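Local structure of tRNA (cytidine-2'-O-)-methyltransferase TrmJ (Sulfolobus acidocaldarius, 4CNG) at residues 84-97 / 117-131. The protein catalyses transfer of a methyl group from S-adenosyl-L-methionine to the 2'-hydroxyl of cytidine 32 in tRNA, and works as a homodimer. The protein carries 1 engineered substitution. Sequence-based numbering, arbitrary orientation.
Sequences FDDAIRDVDLKIAT and LERLIKDKKVAFIFG. With SAH (S-adenosyl-L-homocysteine), chain C.
The hydroxyl of T97 is gripped twice where two parallel strands run into the cofactor site: OG1 donates to I129 O at 2.7 Å and accepts from the ribose O2' of S-adenosylhomocysteine at 2.6 Å. Chi1 of 53° sets OG1 between the backbone N and the carbonyl carbon, leaving CG2 to lie over one face of the F130 ring in a CH-pi contact. G131 N binds the same O2' at 3.1 Å, so the end of strand 93-97 and the residue just past strand 125-130 share one ribose hydroxyl. Behind this, I95 is bonded at both of its backbone polar atoms, I95 N giving to A127 O at 2.8 Å and I95 O accepting from I129 N. Its side chain runs beside F128 on one sheet face, CD1 meeting F128 CZ, V126 CG1 and L117 CD2; on the other, I129 reaches F84 and I88. Just ahead of strand 93-97, D92 OD2 accepts a hydrogen bond from K125 N at 2.8 Å, on its anti side, while D92 N returns a bond to K125 O. K124 NZ donates to L120 O at 2.7 Å, from above the carbonyl plane, and to K122 O; a leucine here has no NZ to give, and the carbonyls of L120 and K122 would probably lose this tie, leaving the 121-124 turn freer to shift. Strands 93-97 and 125-130 are central in the parallel SPOUT sheet, between strands 147-149 and 22-28, with helix 162-175 packed on F128 and F130.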
ATOM      1  N   PHE A  84     -16.989  14.022 -10.903  1.00 15.87           N
ATOM      2  CA  PHE A  84     -17.141  12.666 -10.437  1.00 14.82           C
ATOM      3  C   PHE A  84     -18.007  11.786 -11.343  1.00 14.08           C
ATOM      4  O   PHE A  84     -17.692  10.646 -11.682  1.00 15.01           O
ATOM      5  CB  PHE A  84     -17.710  12.733  -9.031  1.00 15.55           C
ATOM      6  CG  PHE A  84     -17.878  11.415  -8.389  1.00 14.41           C
ATOM      7  CD1 PHE A  84     -16.798  10.772  -7.826  1.00 18.68           C
ATOM      8  CD2 PHE A  84     -19.109  10.901  -8.179  1.00 15.15           C
ATOM      9  CE1 PHE A  84     -16.963   9.639  -7.089  1.00 20.35           C
ATOM     10  CE2 PHE A  84     -19.271   9.711  -7.518  1.00 17.52           C
ATOM     11  CZ  PHE A  84     -18.195   9.073  -6.977  1.00 16.85           C
ATOM     12  N   ASP A  85     -19.149  12.324 -11.728  1.00 15.11           N
ATOM     13  CA  ASP A  85     -20.099  11.566 -12.515  1.00 15.33           C
ATOM     14  C   ASP A  85     -19.474  11.062 -13.801  1.00 17.25           C
ATOM     15  O   ASP A  85     -19.824   9.990 -14.268  1.00 19.42           O
ATOM     16  CB  ASP A  85     -21.329  12.393 -12.877  1.00 18.08           C
ATOM     17  CG  ASP A  85     -22.169  12.822 -11.681  1.00 21.86           C
ATOM     18  OD1 ASP A  85     -22.186  12.153 -10.656  1.00 23.14           O
ATOM     19  OD2 ASP A  85     -23.043  13.709 -11.874  1.00 35.95           O
ATOM     20  N   ASP A  86     -18.638  11.871 -14.440  1.00 18.24           N
ATOM     21  CA  ASP A  86     -18.043  11.456 -15.721  1.00 21.96           C
ATOM     22  C   ASP A  86     -17.015  10.312 -15.625  1.00 24.53           C
ATOM     23  O   ASP A  86     -16.721   9.625 -16.602  1.00178.26           O
ATOM     24  CB  ASP A  86     -17.424  12.668 -16.429  1.00 23.88           C
ATOM     25  CG  ASP A  86     -18.480  13.582 -17.111  1.00 66.82           C
ATOM     26  OD1 ASP A  86     -19.719  13.403 -16.847  1.00121.98           O
ATOM     27  OD2 ASP A  86     -18.047  14.527 -17.887  1.00148.46           O
ATOM     28  N   ALA A  87     -16.481  10.150 -14.422  1.00 13.89           N
ATOM     29  CA  ALA A  87     -15.505   9.107 -14.143  1.00 13.82           C
ATOM     30  C   ALA A  87     -16.115   7.746 -13.845  1.00 13.34           C
ATOM     31  O   ALA A  87     -15.406   6.732 -13.915  1.00 16.24           O
ATOM     32  CB  ALA A  87     -14.590   9.549 -13.015  1.00 13.18           C
ATOM     33  N   ILE A  88     -17.407   7.707 -13.509  1.00 14.67           N
ATOM     34  CA  ILE A  88     -18.047   6.466 -13.088  1.00 16.82           C
ATOM     35  C   ILE A  88     -19.144   6.039 -14.079  1.00 19.59           C
ATOM     36  O   ILE A  88     -19.936   5.157 -13.781  1.00 23.80           O
ATOM     37  CB  ILE A  88     -18.610   6.579 -11.644  1.00 18.33           C
ATOM     38  CG1 ILE A  88     -19.728   7.633 -11.555  1.00 19.81           C
ATOM     39  CG2 ILE A  88     -17.491   6.853 -10.634  1.00 19.81           C
ATOM     40  CD1 ILE A  88     -20.500   7.612 -10.257  1.00 24.96           C
ATOM     41  N   ARG A  89     -19.170   6.649 -15.267  1.00 23.34           N
ATOM     42  CA  ARG A  89     -20.039   6.234 -16.367  1.00 26.78           C
ATOM     43  C   ARG A  89     -19.672   4.894 -16.975  1.00 22.51           C
ATOM     44  O   ARG A  89     -18.490   4.557 -17.078  1.00 24.68           O
ATOM     45  CB  ARG A  89     -19.971   7.271 -17.470  1.00 36.84           C
ATOM     46  CG  ARG A  89     -20.685   8.565 -17.140  1.00 54.48           C
ATOM     47  CD  ARG A  89     -20.565   9.543 -18.297  1.00 93.21           C
ATOM     48  NE  ARG A  89     -20.965   8.913 -19.551  1.00 92.36           N
ATOM     49  CZ  ARG A  89     -20.356   9.098 -20.718  1.00 89.22           C
ATOM     50  NH1 ARG A  89     -19.299   9.899 -20.810  1.00107.90           N
ATOM     51  NH2 ARG A  89     -20.806   8.472 -21.799  1.00116.30           N
ATOM     52  N   ASP A  90     -20.674   4.185 -17.473  1.00 26.14           N
ATOM     53  CA  ASP A  90     -20.457   3.022 -18.323  1.00 28.80           C
ATOM     54  C   ASP A  90     -19.699   1.905 -17.599  1.00 24.83           C
ATOM     55  O   ASP A  90     -18.869   1.239 -18.208  1.00 28.48           O
ATOM     56  CB  ASP A  90     -19.719   3.439 -19.605  1.00 30.03           C
ATOM     57  CG  ASP A  90     -20.409   4.590 -20.335  1.00 49.74           C
ATOM     58  OD1 ASP A  90     -21.655   4.561 -20.446  1.00 45.63           O
ATOM     59  OD2 ASP A  90     -19.711   5.515 -20.808  1.00213.01           O
ATOM     60  N   VAL A  91     -19.939   1.753 -16.291  1.00 23.64           N
ATOM     61  CA  VAL A  91     -19.468   0.597 -15.526  1.00 22.75           C
ATOM     62  C   VAL A  91     -20.657  -0.160 -14.921  1.00 20.72           C
ATOM     63  O   VAL A  91     -21.780   0.361 -14.862  1.00 26.26           O
ATOM     64  CB  VAL A  91     -18.448   0.972 -14.392  1.00 22.92           C
ATOM     65  CG1 VAL A  91     -17.256   1.725 -14.954  1.00 22.82           C
ATOM     66  CG2 VAL A  91     -19.090   1.776 -13.267  1.00 21.90           C
ATOM     67  N   ASP A  92     -20.434  -1.421 -14.575  1.00 20.53           N
ATOM     68  CA  ASP A  92     -21.483  -2.250 -14.007  1.00 21.65           C
ATOM     69  C   ASP A  92     -21.677  -1.972 -12.506  1.00 21.52           C
ATOM     70  O   ASP A  92     -22.778  -2.116 -11.985  1.00 25.27           O
ATOM     71  CB  ASP A  92     -21.138  -3.729 -14.218  1.00 25.85           C
ATOM     72  CG  ASP A  92     -21.093  -4.116 -15.696  1.00 30.76           C
ATOM     73  OD1 ASP A  92     -22.021  -3.728 -16.441  1.00 44.77           O
ATOM     74  OD2 ASP A  92     -20.133  -4.803 -16.109  1.00 33.77           O
ATOM     75  N   LEU A  93     -20.604  -1.596 -11.811  1.00 17.80           N
ATOM     76  CA  LEU A  93     -20.620  -1.507 -10.361  1.00 15.89           C
ATOM     77  C   LEU A  93     -19.631  -0.443  -9.935  1.00 13.35           C
ATOM     78  O   LEU A  93     -18.552  -0.342 -10.524  1.00 15.38           O
ATOM     79  CB  LEU A  93     -20.202  -2.847  -9.776  1.00 19.98           C
ATOM     80  CG  LEU A  93     -20.587  -3.181  -8.343  1.00 25.17           C
ATOM     81  CD1 LEU A  93     -22.099  -3.314  -8.168  1.00 24.72           C
ATOM     82  CD2 LEU A  93     -19.867  -4.462  -7.953  1.00 24.20           C
ATOM     83  N   LYS A  94     -20.014   0.318  -8.916  1.00 12.60           N
ATOM     84  CA  LYS A  94     -19.191   1.368  -8.329  1.00 11.91           C
ATOM     85  C   LYS A  94     -18.882   1.031  -6.874  1.00 11.48           C
ATOM     86  O   LYS A  94     -19.801   0.949  -6.075  1.00 12.33           O
ATOM     87  CB  LYS A  94     -19.920   2.712  -8.431  1.00 13.76           C
ATOM     88  CG  LYS A  94     -20.183   3.183  -9.858  1.00 17.41           C
ATOM     89  CD  LYS A  94     -21.480   3.992  -9.992  1.00 29.40           C
ATOM     90  CE  LYS A  94     -21.850   4.228 -11.440  1.00 32.89           C
ATOM     91  NZ  LYS A  94     -23.319   4.292 -11.578  1.00 59.81           N
ATOM     92  N   ILE A  95     -17.608   0.819  -6.566  1.00 10.67           N
ATOM     93  CA  ILE A  95     -17.191   0.475  -5.226  1.00 10.08           C
ATOM     94  C   ILE A  95     -16.370   1.638  -4.687  1.00  9.54           C
ATOM     95  O   ILE A  95     -15.233   1.872  -5.087  1.00 10.81           O
ATOM     96  CB  ILE A  95     -16.410  -0.850  -5.170  1.00 10.35           C
ATOM     97  CG1 ILE A  95     -17.314  -1.970  -5.722  1.00 12.07           C
ATOM     98  CG2 ILE A  95     -15.947  -1.120  -3.742  1.00 10.93           C
ATOM     99  CD1 ILE A  95     -16.701  -3.353  -5.648  1.00 12.66           C
ATOM    100  N   ALA A  96     -16.960   2.406  -3.795  1.00  9.47           N
ATOM    101  CA  ALA A  96     -16.275   3.466  -3.060  1.00  9.33           C
ATOM    102  C   ALA A  96     -15.485   2.835  -1.903  1.00  9.36           C
ATOM    103  O   ALA A  96     -15.682   1.663  -1.573  1.00  9.96           O
ATOM    104  CB  ALA A  96     -17.302   4.495  -2.526  1.00 10.56           C
ATOM    105  N   THR A  97     -14.603   3.628  -1.308  1.00  9.38           N
ATOM    106  CA  THR A  97     -13.744   3.181  -0.182  1.00  9.22           C
ATOM    107  C   THR A  97     -13.822   4.232   0.906  1.00  9.46           C
ATOM    108  O   THR A  97     -13.953   5.434   0.652  1.00 11.09           O
ATOM    109  CB  THR A  97     -12.288   2.996  -0.674  1.00  9.69           C
ATOM    110  OG1 THR A  97     -11.855   4.193  -1.329  1.00 10.56           O
ATOM    111  CG2 THR A  97     -12.178   1.821  -1.601  1.00 10.51           C
ATOM    112  N   LEU A 117     -15.067  -9.126  -2.389  1.00 12.92           N
ATOM    113  CA  LEU A 117     -14.847  -8.592  -3.727  1.00 14.40           C
ATOM    114  C   LEU A 117     -14.989  -9.603  -4.838  1.00 16.33           C
ATOM    115  O   LEU A 117     -15.617  -9.331  -5.848  1.00 19.18           O
ATOM    116  CB  LEU A 117     -13.493  -7.885  -3.833  1.00 15.74           C
ATOM    117  CG  LEU A 117     -13.376  -6.616  -3.003  1.00 13.26           C
ATOM    118  CD1 LEU A 117     -11.988  -6.045  -3.121  1.00 15.39           C
ATOM    119  CD2 LEU A 117     -14.384  -5.588  -3.465  1.00 14.65           C
ATOM    120  N   GLU A 118     -14.386 -10.765  -4.673  1.00 19.04           N
ATOM    121  CA  GLU A 118     -14.329 -11.743  -5.757  1.00 26.45           C
ATOM    122  C   GLU A 118     -15.735 -12.032  -6.297  1.00 23.19           C
ATOM    123  O   GLU A 118     -15.933 -12.107  -7.513  1.00 24.65           O
ATOM    124  CB  GLU A 118     -13.647 -13.025  -5.271  1.00 29.53           C
ATOM    125  CG  GLU A 118     -13.356 -14.056  -6.350  1.00 38.23           C
ATOM    126  CD  GLU A 118     -12.484 -15.190  -5.835  1.00 82.82           C
ATOM    127  OE1 GLU A 118     -12.795 -15.732  -4.750  1.00211.59           O
ATOM    128  OE2 GLU A 118     -11.482 -15.534  -6.508  1.00101.42           O
ATOM    129  N   ARG A 119     -16.691 -12.270  -5.397  1.00 20.57           N
ATOM    130  CA  ARG A 119     -18.053 -12.623  -5.790  1.00 20.49           C
ATOM    131  C   ARG A 119     -18.771 -11.435  -6.412  1.00 20.72           C
ATOM    132  O   ARG A 119     -19.600 -11.591  -7.317  1.00 29.97           O
ATOM    133  CB  ARG A 119     -18.828 -13.232  -4.599  1.00 24.57           C
ATOM    134  CG  ARG A 119     -19.408 -12.235  -3.604  1.00 26.58           C
ATOM    135  CD  ARG A 119     -20.446 -12.844  -2.651  1.00 48.23           C
ATOM    136  NE  ARG A 119     -20.357 -12.140  -1.336  1.00 85.04           N
ATOM    137  CZ  ARG A 119     -21.186 -11.138  -0.988  1.00 98.92           C
ATOM    138  NH1 ARG A 119     -22.155 -10.679  -1.780  1.00101.64           N
ATOM    139  NH2 ARG A 119     -20.939 -10.478   0.147  1.00141.46           N
ATOM    140  N   LEU A 120     -18.471 -10.248  -5.928  1.00 16.83           N
ATOM    141  CA  LEU A 120     -19.183  -9.069  -6.394  1.00 17.43           C
ATOM    142  C   LEU A 120     -18.736  -8.600  -7.783  1.00 18.96           C
ATOM    143  O   LEU A 120     -19.553  -8.122  -8.569  1.00 21.12           O
ATOM    144  CB  LEU A 120     -19.058  -7.932  -5.386  1.00 17.05           C
ATOM    145  CG  LEU A 120     -19.780  -8.136  -4.067  1.00 16.99           C
ATOM    146  CD1 LEU A 120     -19.383  -6.988  -3.159  1.00 16.88           C
ATOM    147  CD2 LEU A 120     -21.301  -8.230  -4.217  1.00 18.25           C
ATOM    148  N   ILE A 121     -17.448  -8.733  -8.091  1.00 18.33           N
ATOM    149  CA  ILE A 121     -16.904  -8.165  -9.321  1.00 18.09           C
ATOM    150  C   ILE A 121     -16.785  -9.134 -10.492  1.00 24.20           C
ATOM    151  O   ILE A 121     -16.433  -8.724 -11.592  1.00 25.21           O
ATOM    152  CB  ILE A 121     -15.521  -7.538  -9.074  1.00 20.93           C
ATOM    153  CG1 ILE A 121     -14.469  -8.618  -8.869  1.00 22.33           C
ATOM    154  CG2 ILE A 121     -15.547  -6.553  -7.897  1.00 21.69           C
ATOM    155  CD1 ILE A 121     -13.083  -8.034  -8.676  1.00 31.77           C
ATOM    156  N   LYS A 122     -17.096 -10.405 -10.259  1.00 25.46           N
ATOM    157  CA  LYS A 122     -17.060 -11.418 -11.310  1.00 40.63           C
ATOM    158  C   LYS A 122     -17.849 -10.989 -12.538  1.00136.65           C
ATOM    159  O   LYS A 122     -19.065 -10.649 -12.439  1.00139.89           O
ATOM    160  CB  LYS A 122     -17.633 -12.730 -10.778  1.00 37.48           C
ATOM    161  CG  LYS A 122     -17.383 -13.913 -11.698  1.00 44.98           C
ATOM    162  CD  LYS A 122     -17.146 -15.194 -10.911  1.00 86.01           C
ATOM    163  CE  LYS A 122     -15.856 -15.122 -10.102  1.00105.10           C
ATOM    164  NZ  LYS A 122     -15.849 -16.076  -8.959  1.00103.97           N
ATOM    165  N   ASP A 123     -17.186 -11.164 -13.708  1.00117.44           N
ATOM    166  CA  ASP A 123     -17.793 -10.872 -15.006  1.00 64.21           C
ATOM    167  C   ASP A 123     -18.350  -9.464 -15.118  1.00 77.47           C
ATOM    168  O   ASP A 123     -19.300  -9.229 -15.869  1.00136.42           O
ATOM    169  CB  ASP A 123     -18.905 -11.883 -15.315  1.00 63.11           C
ATOM    170  CG  ASP A 123     -19.197 -11.998 -16.808  1.00107.74           C
ATOM    171  OD1 ASP A 123     -18.416 -11.447 -17.618  1.00142.12           O
ATOM    172  OD2 ASP A 123     -20.200 -12.657 -17.173  1.00135.87           O
ATOM    173  N   LYS A 124     -17.698  -8.498 -14.464  1.00 27.16           N
ATOM    174  CA  LYS A 124     -18.188  -7.129 -14.511  1.00 24.06           C
ATOM    175  C   LYS A 124     -17.084  -6.131 -14.756  1.00 25.41           C
ATOM    176  O   LYS A 124     -15.920  -6.383 -14.458  1.00 25.33           O
ATOM    177  CB  LYS A 124     -18.880  -6.757 -13.203  1.00 26.10           C
ATOM    178  CG  LYS A 124     -20.176  -7.500 -12.958  1.00 33.30           C
ATOM    179  CD  LYS A 124     -20.789  -7.065 -11.636  1.00 32.47           C
ATOM    180  CE  LYS A 124     -21.731  -8.124 -11.085  1.00 44.24           C
ATOM    181  NZ  LYS A 124     -21.024  -9.322 -10.545  1.00 52.11           N
ATOM    182  N   LYS A 125     -17.488  -4.981 -15.272  1.00 22.73           N
ATOM    183  CA  LYS A 125     -16.669  -3.779 -15.275  1.00 19.57           C
ATOM    184  C   LYS A 125     -16.944  -2.973 -14.004  1.00 19.39           C
ATOM    185  O   LYS A 125     -18.079  -2.550 -13.757  1.00 19.86           O
ATOM    186  CB  LYS A 125     -16.980  -2.933 -16.504  1.00 25.31           C
ATOM    187  CG  LYS A 125     -16.070  -1.730 -16.630  1.00 24.90           C
ATOM    188  CD  LYS A 125     -16.263  -0.984 -17.939  1.00 41.17           C
ATOM    189  CE  LYS A 125     -15.000  -1.051 -18.773  1.00 52.49           C
ATOM    190  NZ  LYS A 125     -14.771   0.206 -19.523  1.00 43.35           N
ATOM    191  N   VAL A 126     -15.912  -2.780 -13.196  1.00 16.90           N
ATOM    192  CA  VAL A 126     -16.081  -2.202 -11.890  1.00 15.12           C
ATOM    193  C   VAL A 126     -15.160  -1.008 -11.704  1.00 14.16           C
ATOM    194  O   VAL A 126     -13.950  -1.101 -11.983  1.00 15.37           O
ATOM    195  CB  VAL A 126     -15.787  -3.250 -10.805  1.00 15.46           C
ATOM    196  CG1 VAL A 126     -16.054  -2.674  -9.438  1.00 15.90           C
ATOM    197  CG2 VAL A 126     -16.633  -4.489 -11.037  1.00 19.87           C
ATOM    198  N   ALA A 127     -15.718   0.082 -11.172  1.00 13.50           N
ATOM    199  CA  ALA A 127     -14.927   1.228 -10.742  1.00 12.67           C
ATOM    200  C   ALA A 127     -14.654   1.121  -9.257  1.00 11.55           C
ATOM    201  O   ALA A 127     -15.569   0.962  -8.463  1.00 13.44           O
ATOM    202  CB  ALA A 127     -15.670   2.517 -11.045  1.00 13.80           C
ATOM    203  N   PHE A 128     -13.375   1.241  -8.903  1.00 10.80           N
ATOM    204  CA  PHE A 128     -12.918   1.348  -7.516  1.00 10.02           C
ATOM    205  C   PHE A 128     -12.545   2.793  -7.277  1.00  9.31           C
ATOM    206  O   PHE A 128     -11.651   3.304  -7.948  1.00 10.67           O
ATOM    207  CB  PHE A 128     -11.734   0.419  -7.224  1.00 10.52           C
ATOM    208  CG  PHE A 128     -12.111  -1.020  -7.038  1.00 11.21           C
ATOM    209  CD1 PHE A 128     -12.369  -1.855  -8.113  1.00 15.18           C
ATOM    210  CD2 PHE A 128     -12.390  -1.508  -5.778  1.00 11.71           C
ATOM    211  CE1 PHE A 128     -12.770  -3.177  -7.910  1.00 15.35           C
ATOM    212  CE2 PHE A 128     -12.734  -2.828  -5.566  1.00 12.41           C
ATOM    213  CZ  PHE A 128     -12.955  -3.632  -6.641  1.00 13.16           C
ATOM    214  N   ILE A 129     -13.202   3.424  -6.305  1.00  9.09           N
ATOM    215  CA  ILE A 129     -13.191   4.867  -6.153  1.00  9.29           C
ATOM    216  C   ILE A 129     -12.542   5.195  -4.808  1.00  8.60           C
ATOM    217  O   ILE A 129     -12.967   4.689  -3.761  1.00  9.59           O
ATOM    218  CB  ILE A 129     -14.625   5.463  -6.197  1.00  9.72           C
ATOM    219  CG1 ILE A 129     -15.333   5.052  -7.456  1.00 11.40           C
ATOM    220  CG2 ILE A 129     -14.611   6.937  -5.974  1.00 11.76           C
ATOM    221  CD1 ILE A 129     -16.837   4.949  -7.322  1.00 15.28           C
ATOM    222  N   PHE A 130     -11.504   6.061  -4.849  1.00  8.10           N
ATOM    223  CA  PHE A 130     -10.748   6.488  -3.682  1.00  8.18           C
ATOM    224  C   PHE A 130     -10.836   7.987  -3.563  1.00  8.30           C
ATOM    225  O   PHE A 130     -10.872   8.709  -4.562  1.00  9.52           O
ATOM    226  CB  PHE A 130      -9.267   6.042  -3.833  1.00  7.91           C
ATOM    227  CG  PHE A 130      -9.073   4.549  -3.853  1.00  8.26           C
ATOM    228  CD1 PHE A 130      -9.281   3.821  -4.981  1.00  8.36           C
ATOM    229  CD2 PHE A 130      -8.679   3.891  -2.708  1.00  9.07           C
ATOM    230  CE1 PHE A 130      -9.153   2.442  -4.976  1.00  9.22           C
ATOM    231  CE2 PHE A 130      -8.496   2.511  -2.709  1.00  9.24           C
ATOM    232  CZ  PHE A 130      -8.741   1.790  -3.838  1.00  9.77           C
ATOM    233  N   GLY A 131     -10.871   8.436  -2.328  1.00  8.54           N
ATOM    234  CA  GLY A 131     -11.048   9.837  -2.014  1.00  9.01           C
ATOM    235  C   GLY A 131      -9.795  10.614  -1.684  1.00  9.05           C
ATOM    236  O   GLY A 131      -8.657  10.193  -1.881  1.00  9.49           O
TER
HETATM  237  N   SAH C1157      -9.719  12.213   6.915  1.00 23.61           N
HETATM  238  CA  SAH C1157     -10.120  11.538   5.652  1.00 18.02           C
HETATM  239  CB  SAH C1157      -9.082  10.470   5.352  1.00 16.99           C
HETATM  240  CG  SAH C1157      -9.045  10.051   3.872  1.00 14.47           C
HETATM  241  SD  SAH C1157      -7.785   8.819   3.565  1.00 12.63           S
HETATM  242  C   SAH C1157     -11.505  10.987   5.833  1.00 25.55           C
HETATM  243  O   SAH C1157     -12.049  11.000   6.939  1.00 56.48           O
HETATM  244  OXT SAH C1157     -12.185  10.655   4.884  1.00 29.59           O
HETATM  245  C5' SAH C1157      -7.754   8.938   1.776  1.00 11.42           C
HETATM  246  C4' SAH C1157      -8.456   7.816   1.020  1.00  8.98           C
HETATM  247  O4' SAH C1157      -7.765   6.581   1.269  1.00  9.22           O
HETATM  248  C3' SAH C1157      -9.859   7.532   1.424  1.00  8.66           C
HETATM  249  O3' SAH C1157     -10.744   8.487   0.814  1.00  9.92           O
HETATM  250  C2' SAH C1157     -10.070   6.121   0.953  1.00  8.27           C
HETATM  251  O2' SAH C1157     -10.269   6.100  -0.455  1.00  8.92           O
HETATM  252  C1' SAH C1157      -8.706   5.497   1.271  1.00  8.65           C
HETATM  253  N9  SAH C1157      -8.630   4.845   2.613  1.00  8.06           N
HETATM  254  C8  SAH C1157      -7.743   5.126   3.609  1.00  8.64           C
HETATM  255  N7  SAH C1157      -7.838   4.181   4.585  1.00  8.82           N
HETATM  256  C5  SAH C1157      -8.767   3.288   4.166  1.00  8.34           C
HETATM  257  C6  SAH C1157      -9.256   2.064   4.663  1.00  8.41           C
HETATM  258  N6  SAH C1157      -8.848   1.553   5.842  1.00  9.44           N
HETATM  259  N1  SAH C1157     -10.159   1.419   3.964  1.00  8.99           N
HETATM  260  C2  SAH C1157     -10.559   1.910   2.781  1.00  9.77           C
HETATM  261  N3  SAH C1157     -10.145   3.028   2.201  1.00  8.92           N
HETATM  262  C4  SAH C1157      -9.235   3.690   2.883  1.00  7.90           C